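Local coordinates for protein superoxide dismutase (Leishmania major, PDB 4F2N) that is an iron superoxide dismutase that probably converts superoxide into dioxygen and hydrogen peroxide at an iron centre, at residues 31-36 and 69-74; 44-49 and 115-120. All coordinates share one frame; numbering follows the deposited sequence.

Both contacts pair a piece of the loop leading into helix 52-71 with a segment that runs out of or follows a helix, and both are peripheral: the contact centres lie about 18 Å and 16 Å from the centre of the chain. The centres of contacts 1 and 2 are about 27 Å apart. Contact 1 is the more buried, four of its seven touching residues being buried; contact 2 has two buried and four exposed. Chemically, in contact 1 an asparagine amide bonds to both the N-H and the C=O of one loop residue, next to a buried tyrosine, whereas in contact 2 one backbone hydrogen bond among exposed residues accompanies an apolar patch centred on Ile46.

Contact 1. Residues 31-36 and 69-74; sequences YPAELP and KLNTLG
Asn71, near the end of helix 52-71, turns its amide against the backbone of Ala33 and makes two hydrogen bonds to that one residue. Its OD1 accepts from Ala33 N at 2.8 Å, the donor lying in the carbonyl plane on a lone pair, although the N-H is bent (137°). Its ND2 gives a nearly straight bond (172°) to Ala33 O at 2.9 Å; Ala33 O lies in the plane of the Asn71 amide, while ND2 stands above the plane of the Ala33 carbonyl. With CG anti to the carbonyl carbon, the amide is directed at the backbone of Ala33. Beside it lies the Tyr31 ring, its plane 67° from the amide, with CE1 3.5 Å from Asn71 OD1. The tyrosine has CG anti to the backbone N; its OH makes a weak, unsettled bond to Asn71 O, and CZ comes within 3.4 Å of Gly74 CA. Next to these polar groups, Ala33 CB touches Leu70 CD2 at 3.8 Å and Tyr31 CE1 packs on Leu70 CG at 4.0 Å. Further out, Tyr31 also packs on Ile82 and Ile85 of helix 82-89, and its backbone bonds to Gly79 and Lys80, while Ala33 rests on Val67 and His105. The contact fastens irregular segment 31-36 to helix 52-71, which carries the iron ligand His58, within the alpha-hairpin domain of iron/manganese superoxide dismutases. Because both amide atoms are used, the chi2 rotation and N/O orientation of Asn71 are well determined, and helix and loop are tied without any charged group.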
loop_
_atom_site.group_PDB
_atom_site.type_symbol
_atom_site.label_atom_id
_atom_site.label_comp_id
_atom_site.label_asym_id
_atom_site.label_seq_id
_atom_site.Cartn_x
_atom_site.Cartn_y
_atom_site.Cartn_z
ATOM N N TYR B 31 -12.715 -9.719 20.816
ATOM C CA TYR B 31 -13.754 -8.733 20.475
ATOM C C TYR B 31 -14.688 -8.513 21.699
ATOM O O TYR B 31 -14.983 -9.469 22.381
ATOM C CB TYR B 31 -14.554 -9.238 19.268
ATOM C CG TYR B 31 -15.473 -8.193 18.699
ATOM C CD1 TYR B 31 -15.030 -7.312 17.701
ATOM C CD2 TYR B 31 -16.782 -8.050 19.183
ATOM C CE1 TYR B 31 -15.870 -6.335 17.202
ATOM C CE2 TYR B 31 -17.626 -7.078 18.678
ATOM C CZ TYR B 31 -17.161 -6.220 17.701
ATOM O OH TYR B 31 -18.002 -5.257 17.202
ATOM N N PRO B 32 -15.162 -7.265 21.973
ATOM C CA PRO B 32 -14.925 -6.013 21.242
ATOM C C PRO B 32 -13.446 -5.660 21.213
ATOM O O PRO B 32 -12.737 -5.878 22.207
ATOM C CB PRO B 32 -15.726 -4.964 22.046
ATOM C CG PRO B 32 -16.733 -5.743 22.837
ATOM C CD PRO B 32 -16.039 -7.046 23.150
ATOM N N ALA B 33 -12.986 -5.147 20.080
ATOM C CA ALA B 33 -11.580 -4.833 19.874
ATOM C C ALA B 33 -11.111 -3.705 20.805
ATOM O O ALA B 33 -11.891 -2.788 21.103
ATOM C CB ALA B 33 -11.359 -4.448 18.418
ATOM N N GLU B 34 -9.856 -3.775 21.247
ATOM C CA GLU B 34 -9.204 -2.682 21.980
ATOM C C GLU B 34 -7.781 -2.515 21.476
ATOM O O GLU B 34 -7.105 -3.517 21.194
ATOM C CB GLU B 34 -9.093 -2.999 23.476
ATOM C CG GLU B 34 -10.367 -3.074 24.282
ATOM C CD GLU B 34 -10.055 -3.291 25.760
ATOM O OE1 GLU B 34 -9.593 -2.326 26.424
ATOM O OE2 GLU B 34 -10.262 -4.416 26.263
ATOM N N LEU B 35 -7.298 -1.275 21.375
ATOM C CA LEU B 35 -5.867 -1.075 21.104
ATOM C C LEU B 35 -5.096 -1.787 22.224
ATOM O O LEU B 35 -5.394 -1.589 23.400
ATOM C CB LEU B 35 -5.471 0.398 21.130
ATOM C CG LEU B 35 -5.299 1.308 19.933
ATOM C CD1 LEU B 35 -4.622 2.577 20.439
ATOM C CD2 LEU B 35 -4.469 0.685 18.807
ATOM N N PRO B 36 -4.111 -2.615 21.872
ATOM C CA PRO B 36 -3.348 -3.325 22.908
ATOM C C PRO B 36 -2.425 -2.425 23.717
ATOM O O PRO B 36 -1.920 -1.404 23.220
ATOM C CB PRO B 36 -2.508 -4.330 22.106
ATOM C CG PRO B 36 -2.354 -3.703 20.769
ATOM C CD PRO B 36 -3.615 -2.916 20.513
ATOM N N LYS B 69 -13.101 0.974 13.633
ATOM C CA LYS B 69 -13.971 0.531 12.533
ATOM C C LYS B 69 -14.499 -0.870 12.791
ATOM O O LYS B 69 -15.706 -1.137 12.625
ATOM C CB LYS B 69 -13.225 0.622 11.196
ATOM C CG LYS B 69 -14.053 0.242 9.973
ATOM C CD LYS B 69 -15.172 1.214 9.730
ATOM C CE LYS B 69 -15.871 0.863 8.430
ATOM N NZ LYS B 69 -16.631 2.046 7.953
ATOM N N LEU B 70 -13.619 -1.767 13.237
ATOM C CA LEU B 70 -14.020 -3.144 13.541
ATOM C C LEU B 70 -15.174 -3.192 14.571
ATOM O O LEU B 70 -16.109 -3.972 14.417
ATOM C CB LEU B 70 -12.817 -3.961 14.056
ATOM C CG LEU B 70 -13.044 -5.404 14.476
ATOM C CD1 LEU B 70 -13.626 -6.206 13.322
ATOM C CD2 LEU B 70 -11.725 -6.009 14.940
ATOM N N ASN B 71 -15.109 -2.344 15.593
ATOM C CA ASN B 71 -16.180 -2.259 16.594
ATOM C C ASN B 71 -17.550 -1.808 16.079
ATOM O O ASN B 71 -18.539 -2.017 16.758
ATOM C CB ASN B 71 -15.731 -1.438 17.809
ATOM C CG ASN B 71 -14.724 -2.195 18.653
ATOM O OD1 ASN B 71 -14.761 -3.420 18.683
ATOM N ND2 ASN B 71 -13.807 -1.494 19.299
ATOM N N THR B 72 -17.607 -1.212 14.885
ATOM C CA THR B 72 -18.896 -0.894 14.228
ATOM C C THR B 72 -19.444 -2.057 13.392
ATOM O O THR B 72 -20.560 -1.972 12.871
ATOM C CB THR B 72 -18.800 0.340 13.295
ATOM O OG1 THR B 72 -17.954 0.046 12.171
ATOM C CG2 THR B 72 -18.241 1.549 14.046
ATOM N N LEU B 73 -18.659 -3.118 13.241
ATOM C CA LEU B 73 -19.003 -4.234 12.349
ATOM C C LEU B 73 -19.156 -5.598 13.023
ATOM O O LEU B 73 -19.798 -6.495 12.477
ATOM C CB LEU B 73 -17.920 -4.392 11.284
ATOM C CG LEU B 73 -17.642 -3.145 10.447
ATOM C CD1 LEU B 73 -16.297 -3.281 9.759
ATOM C CD2 LEU B 73 -18.776 -2.912 9.456
ATOM N N GLY B 74 -18.539 -5.785 14.182
ATOM C CA GLY B 74 -18.418 -7.140 14.713
ATOM C C GLY B 74 -19.529 -7.623 15.614
ATOM O O GLY B 74 -19.362 -8.631 16.301
#

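Contact 2. Residues 44-49 and 115-120; sequences DGIQPV and LSPGGK
The polar part of this contact is a single backbone hydrogen bond. Gly118 N donates to Gln47 O at 2.8 Å, approaching nearly along the C=O axis (160° at the oxygen) with a moderately bent N-H. The same oxygen receives a CA-H...O contact from Pro117, whose CA lies 3.4 Å from Gln47 O, so two consecutive residues converge on one carbonyl. A type II turn from Ser116 to Gly119 presents them: Gly119 N closes it on Ser116 O, and Gly118 takes the positive phi (74°) usual at the third position. On the other segment, a cis peptide bond precedes Pro48, and Val49 N bonds back to Ile46 O.

The apolar part is built on Ile46, which uses both of its branches. CG2, anti to the backbone N, sits against the Ser116-Pro117 peptide, 3.6 Å from Pro117 N, and also approaches Pro117 CD. The other branch, with CG1 anti to the carbonyl carbon, ends in CD1, which meets Leu115 CD1 at 3.8 Å where the two side chains cross at about a right angle. Leu115 and Ile46 are buried, so the apolar packing lies on the buried side, while the hydrogen bond lies among more exposed residues.

Around this pair, Phe40 packs against Ile46 and Pro117, and Leu55 of helix 52-71 lies on Ile46. Ser116 and Lys120 bond through their backbones to Ile215, Val216 and Trp218. The contact thus joins, at the type II turn, the alpha-hairpin domain's loop before helix 52-71 to the loop between helix 96-113, which carries the iron ligand His108, and helix 124-134, next to the start of helix 218-229.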
loop_
_atom_site.group_PDB
_atom_site.type_symbol
_atom_site.label_atom_id
_atom_site.label_comp_id
_atom_site.label_asym_id
_atom_site.label_seq_id
_atom_site.Cartn_x
_atom_site.Cartn_y
_atom_site.Cartn_z
ATOM N N ASP B 44 8.004 7.242 23.770
ATOM C CA ASP B 44 9.435 7.127 23.530
ATOM C C ASP B 44 9.770 6.538 22.140
ATOM O O ASP B 44 10.940 6.424 21.784
ATOM C CB ASP B 44 10.082 6.298 24.647
ATOM N N GLY B 45 8.746 6.201 21.350
ATOM C CA GLY B 45 8.937 5.424 20.116
ATOM C C GLY B 45 9.421 4.012 20.419
ATOM O O GLY B 45 9.048 3.434 21.455
ATOM N N ILE B 46 10.232 3.448 19.517
ATOM C CA ILE B 46 10.909 2.170 19.779
ATOM C C ILE B 46 12.345 2.313 19.333
ATOM O O ILE B 46 12.714 1.902 18.223
ATOM C CB ILE B 46 10.259 0.940 19.061
ATOM C CG1 ILE B 46 8.718 0.998 19.107
ATOM C CG2 ILE B 46 10.793 -0.371 19.666
ATOM C CD1 ILE B 46 8.024 -0.189 18.468
ATOM N N GLN B 47 13.146 2.914 20.205
ATOM C CA GLN B 47 14.555 3.194 19.934
ATOM C C GLN B 47 15.350 1.911 19.782
ATOM O O GLN B 47 15.060 0.929 20.477
ATOM C CB GLN B 47 15.146 4.054 21.060
ATOM C CG GLN B 47 14.466 5.414 21.193
ATOM C CD GLN B 47 14.512 6.220 19.906
ATOM O OE1 GLN B 47 15.591 6.574 19.428
ATOM N NE2 GLN B 47 13.338 6.509 19.332
ATOM N N PRO B 48 16.368 1.914 18.899
ATOM C CA PRO B 48 16.890 3.024 18.073
ATOM C C PRO B 48 16.279 3.161 16.678
ATOM O O PRO B 48 16.783 3.928 15.862
ATOM C CB PRO B 48 18.365 2.658 17.931
ATOM C CG PRO B 48 18.354 1.162 17.887
ATOM C CD PRO B 48 17.231 0.717 18.792
ATOM N N VAL B 49 15.210 2.426 16.396
ATOM C CA VAL B 49 14.705 2.308 15.020
ATOM C C VAL B 49 13.529 3.242 14.689
ATOM O O VAL B 49 13.591 3.962 13.686
ATOM C CB VAL B 49 14.388 0.838 14.676
ATOM C CG1 VAL B 49 13.748 0.694 13.283
ATOM C CG2 VAL B 49 15.678 0.027 14.791
ATOM N N LEU B 115 8.154 -6.493 18.996
ATOM C CA LEU B 115 9.090 -5.376 19.136
ATOM C C LEU B 115 9.262 -4.916 20.571
ATOM O O LEU B 115 8.332 -5.007 21.394
ATOM C CB LEU B 115 8.675 -4.166 18.275
ATOM C CG LEU B 115 8.274 -4.450 16.818
ATOM C CD1 LEU B 115 7.674 -3.207 16.149
ATOM C CD2 LEU B 115 9.528 -4.921 16.077
ATOM N N SER B 116 10.452 -4.385 20.833
ATOM C CA SER B 116 10.820 -3.841 22.140
ATOM C C SER B 116 11.985 -2.841 22.001
ATOM O O SER B 116 12.919 -3.087 21.237
ATOM C CB SER B 116 11.241 -4.992 23.080
ATOM O OG SER B 116 11.252 -4.543 24.425
ATOM N N PRO B 117 11.964 -1.728 22.764
ATOM C CA PRO B 117 13.123 -0.809 22.721
ATOM C C PRO B 117 14.433 -1.551 22.932
ATOM O O PRO B 117 14.577 -2.263 23.919
ATOM C CB PRO B 117 12.838 0.167 23.872
ATOM C CG PRO B 117 11.333 0.200 23.940
ATOM C CD PRO B 117 10.914 -1.233 23.675
ATOM N N GLY B 118 15.356 -1.426 21.977
ATOM C CA GLY B 118 16.657 -2.098 22.053
ATOM C C GLY B 118 16.635 -3.594 21.809
ATOM O O GLY B 118 17.657 -4.263 21.939
ATOM N N GLY B 119 15.473 -4.124 21.438
ATOM C CA GLY B 119 15.274 -5.563 21.213
ATOM C C GLY B 119 15.458 -6.442 22.453
ATOM O O GLY B 119 15.721 -5.940 23.548
ATOM N N LYS B 120 15.280 -7.750 22.287
ATOM C CA LYS B 120 15.729 -8.734 23.281
ATOM C C LYS B 120 16.546 -9.798 22.529
ATOM O O LYS B 120 16.155 -10.200 21.427
ATOM C CB LYS B 120 14.540 -9.377 24.003
ATOM C CG LYS B 120 13.589 -8.383 24.648
ATOM C CD LYS B 120 12.684 -9.021 25.683
ATOM C CE LYS B 120 11.829 -7.968 26.383
ATOM N NZ LYS B 120 12.661 -7.075 27.237
#